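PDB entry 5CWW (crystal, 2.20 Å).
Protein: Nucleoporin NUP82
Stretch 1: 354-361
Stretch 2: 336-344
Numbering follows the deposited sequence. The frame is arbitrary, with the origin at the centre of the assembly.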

# COMPACT_ATOMS: atom_id res chain seq x y z
N ILE B 354 21.59 4.82 -19.23
CA ILE B 354 21.37 5.52 -17.97
C ILE B 354 22.08 4.84 -16.80
O ILE B 354 22.34 3.64 -16.81
CB ILE B 354 19.85 5.59 -17.66
CG1 ILE B 354 19.54 6.61 -16.57
CG2 ILE B 354 19.30 4.20 -17.30
CD1 ILE B 354 19.79 8.05 -16.98
N GLU B 355 22.39 5.65 -15.79
CA GLU B 355 23.11 5.21 -14.61
C GLU B 355 22.33 4.20 -13.78
O GLU B 355 21.13 4.37 -13.53
CB GLU B 355 23.47 6.42 -13.74
CG GLU B 355 24.40 7.41 -14.42
CD GLU B 355 24.79 8.56 -13.52
OE1 GLU B 355 24.17 8.72 -12.44
OE2 GLU B 355 25.73 9.31 -13.87
N VAL B 356 23.02 3.15 -13.34
CA VAL B 356 22.41 2.11 -12.51
C VAL B 356 23.26 1.91 -11.26
O VAL B 356 24.44 1.59 -11.34
CB VAL B 356 22.28 0.78 -13.27
CG1 VAL B 356 21.63 -0.28 -12.38
CG2 VAL B 356 21.49 0.97 -14.55
N TYR B 357 22.63 2.09 -10.11
CA TYR B 357 23.28 1.89 -8.82
C TYR B 357 22.74 0.64 -8.14
O TYR B 357 21.67 0.15 -8.48
CB TYR B 357 23.06 3.10 -7.91
CG TYR B 357 23.62 4.40 -8.43
CD1 TYR B 357 22.93 5.15 -9.37
CD2 TYR B 357 24.84 4.89 -7.97
CE1 TYR B 357 23.45 6.34 -9.85
CE2 TYR B 357 25.36 6.08 -8.44
CZ TYR B 357 24.66 6.80 -9.38
OH TYR B 357 25.17 7.99 -9.85
N THR B 358 23.50 0.13 -7.17
CA THR B 358 23.04 -0.97 -6.34
C THR B 358 22.55 -0.41 -5.02
O THR B 358 22.96 0.67 -4.60
CB THR B 358 24.14 -2.01 -6.08
OG1 THR B 358 25.08 -1.49 -5.13
CG2 THR B 358 24.87 -2.37 -7.37
N ARG B 359 21.65 -1.14 -4.36
CA ARG B 359 21.13 -0.71 -3.08
C ARG B 359 22.23 -0.74 -2.03
O ARG B 359 22.97 -1.72 -1.94
CB ARG B 359 19.97 -1.60 -2.62
CG ARG B 359 19.28 -1.11 -1.36
CD ARG B 359 18.75 -2.28 -0.55
NE ARG B 359 17.71 -3.02 -1.26
CZ ARG B 359 17.82 -4.28 -1.69
NH1 ARG B 359 18.94 -4.97 -1.49
NH2 ARG B 359 16.81 -4.84 -2.32
N PRO B 360 22.37 0.34 -1.24
CA PRO B 360 23.28 0.28 -0.10
C PRO B 360 22.93 -0.88 0.83
O PRO B 360 21.75 -1.14 1.06
CB PRO B 360 23.06 1.62 0.60
CG PRO B 360 22.65 2.54 -0.50
CD PRO B 360 21.82 1.70 -1.43
N SER B 361 23.95 -1.56 1.35
CA SER B 361 23.74 -2.67 2.26
C SER B 361 23.67 -2.18 3.70
O SER B 361 23.07 -2.83 4.56
CB SER B 361 24.85 -3.72 2.11
OG SER B 361 24.76 -4.36 0.86
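Stretch 2, residues 336-344: EIDNQEPKL

Where a chain passes from a helix into a strand, a later segment can pair with it through both backbone and side chains, and this pair of stretches from NUP82 is a compact example. Residues 354–358 form a strand, followed by a loop through Ser361. Stretch 2 begins with the end of a helix, residues 336–338; Asn339 is the first residue to leave helical phi/psi, and extended conformations from Gln340 onward lead into the strand at Lys343 and Leu344. The two strands run antiparallel, with Leu344 beside Glu355; at the other end of the contact, Glu336 CA in the helix lies 5.4 Å from Pro360 CA.

The register is fixed by Val356 and Lys343, a hydrogen-bonded pair with CA atoms 5.0 Å apart. Val356 N donates to Lys343 O at 2.7 Å, and Lys343 N donates to Val356 O at 3.0 Å. The next pair, Glu355 and Leu344, is non-hydrogen-bonded, its CA atoms 5.2 Å apart. Side chains alternate accordingly: Glu355 and Leu344 share one face of the sheet, with Glu355 CG 4.2 Å from Leu344 CD2, while Val356 and Lys343 share the other, although the end of the lysine leads away.

Beyond this short ladder the next hydrogen bond from the strand goes to a side chain: Gln340, with chi1 and chi2 both t, points toward stretch 1, and its OE1 accepts a hydrogen bond from Thr358 N at 2.7 Å. Its NE2 donates to Glu336 O at 3.1 Å, so the same amide ties the strand to the last turn of the helix. Gln340 OE1 also lies at the edge of the Tyr357 ring, near its plane, and is 3.2 Å from Tyr357 CB.

Tyr357 is the aromatic centre of the contact. Pro342 CB sits over one face of the ring, 3.8 Å from its centroid and 19° off the normal, a CH-pi arrangement; Ile337 CG2 approaches Tyr357 CD2 obliquely at 4.0 Å. Within stretch 1, Tyr357 OH donates to Glu355 OE1 at 2.9 Å, joining two side chains that both border Pro342, whose CB lies 3.8 Å from Glu355 CB.

At the helical end, Pro360 packs against both Glu336 (CB to CB, 3.5 Å) and Ile337 (Pro360 CG to Ile337 CG1, 3.9 Å). A weak hydrogen bond from Ser361 N to Glu336 OE1, 3.3 Å, completes the contact, which buries 633 Å² in all.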

# COMPACT_ATOMS: atom_id res chain seq x y z
N GLU B 336 27.61 4.62 0.84
CA GLU B 336 27.60 3.45 -0.04
C GLU B 336 27.39 3.87 -1.49
O GLU B 336 27.75 3.13 -2.41
CB GLU B 336 26.50 2.47 0.39
CG GLU B 336 26.64 1.94 1.81
CD GLU B 336 27.41 0.63 1.86
OE1 GLU B 336 27.02 -0.32 1.16
OE2 GLU B 336 28.40 0.55 2.62
N ILE B 337 26.81 5.05 -1.69
CA ILE B 337 26.52 5.55 -3.03
C ILE B 337 27.66 6.41 -3.57
O ILE B 337 27.97 6.35 -4.76
CB ILE B 337 25.21 6.36 -3.05
CG1 ILE B 337 24.04 5.49 -2.56
CG2 ILE B 337 24.91 6.89 -4.45
CD1 ILE B 337 22.73 6.23 -2.38
N ASP B 338 28.29 7.19 -2.70
CA ASP B 338 29.42 8.03 -3.11
C ASP B 338 30.59 7.18 -3.58
O ASP B 338 31.24 7.50 -4.58
CB ASP B 338 29.86 8.94 -1.96
CG ASP B 338 28.82 9.98 -1.61
OD1 ASP B 338 28.09 10.44 -2.52
OD2 ASP B 338 28.73 10.35 -0.41
N ASN B 339 30.86 6.10 -2.85
CA ASN B 339 31.96 5.19 -3.18
C ASN B 339 31.50 4.11 -4.14
O ASN B 339 31.91 2.95 -4.03
CB ASN B 339 32.52 4.56 -1.91
CG ASN B 339 33.04 5.58 -0.92
OD1 ASN B 339 33.61 6.60 -1.31
ND2 ASN B 339 32.84 5.32 0.37
N GLN B 340 30.65 4.49 -5.09
CA GLN B 340 30.08 3.55 -6.05
C GLN B 340 30.07 4.15 -7.45
O GLN B 340 29.61 5.27 -7.66
CB GLN B 340 28.66 3.18 -5.62
CG GLN B 340 27.99 2.13 -6.50
CD GLN B 340 26.55 1.86 -6.10
OE1 GLN B 340 25.71 1.60 -6.96
NE2 GLN B 340 26.27 1.90 -4.80
N GLU B 341 30.59 3.38 -8.40
CA GLU B 341 30.58 3.79 -9.80
C GLU B 341 29.34 3.22 -10.49
O GLU B 341 29.17 2.01 -10.54
CB GLU B 341 31.85 3.31 -10.52
CG GLU B 341 33.13 4.01 -10.08
CD GLU B 341 33.13 5.49 -10.42
OE1 GLU B 341 33.84 6.26 -9.73
OE2 GLU B 341 32.45 5.88 -11.39
N PRO B 342 28.47 4.10 -11.01
CA PRO B 342 27.23 3.61 -11.62
C PRO B 342 27.47 2.89 -12.94
O PRO B 342 28.24 3.36 -13.78
CB PRO B 342 26.42 4.89 -11.84
CG PRO B 342 27.45 5.95 -12.01
CD PRO B 342 28.59 5.57 -11.11
N LYS B 343 26.81 1.75 -13.11
CA LYS B 343 26.88 1.01 -14.36
C LYS B 343 25.89 1.55 -15.38
O LYS B 343 24.85 2.11 -15.03
CB LYS B 343 26.64 -0.48 -14.12
CG LYS B 343 27.71 -1.13 -13.24
CD LYS B 343 27.22 -2.41 -12.59
CE LYS B 343 27.27 -3.57 -13.58
NZ LYS B 343 28.66 -3.98 -13.90
N LEU B 344 26.24 1.37 -16.64
CA LEU B 344 25.52 1.90 -17.79
C LEU B 344 24.96 0.75 -18.62
O LEU B 344 25.71 -0.11 -19.08
CB LEU B 344 26.42 2.79 -18.64
CG LEU B 344 27.03 3.98 -17.89
CD1 LEU B 344 28.06 4.69 -18.75
CD2 LEU B 344 25.94 4.96 -17.44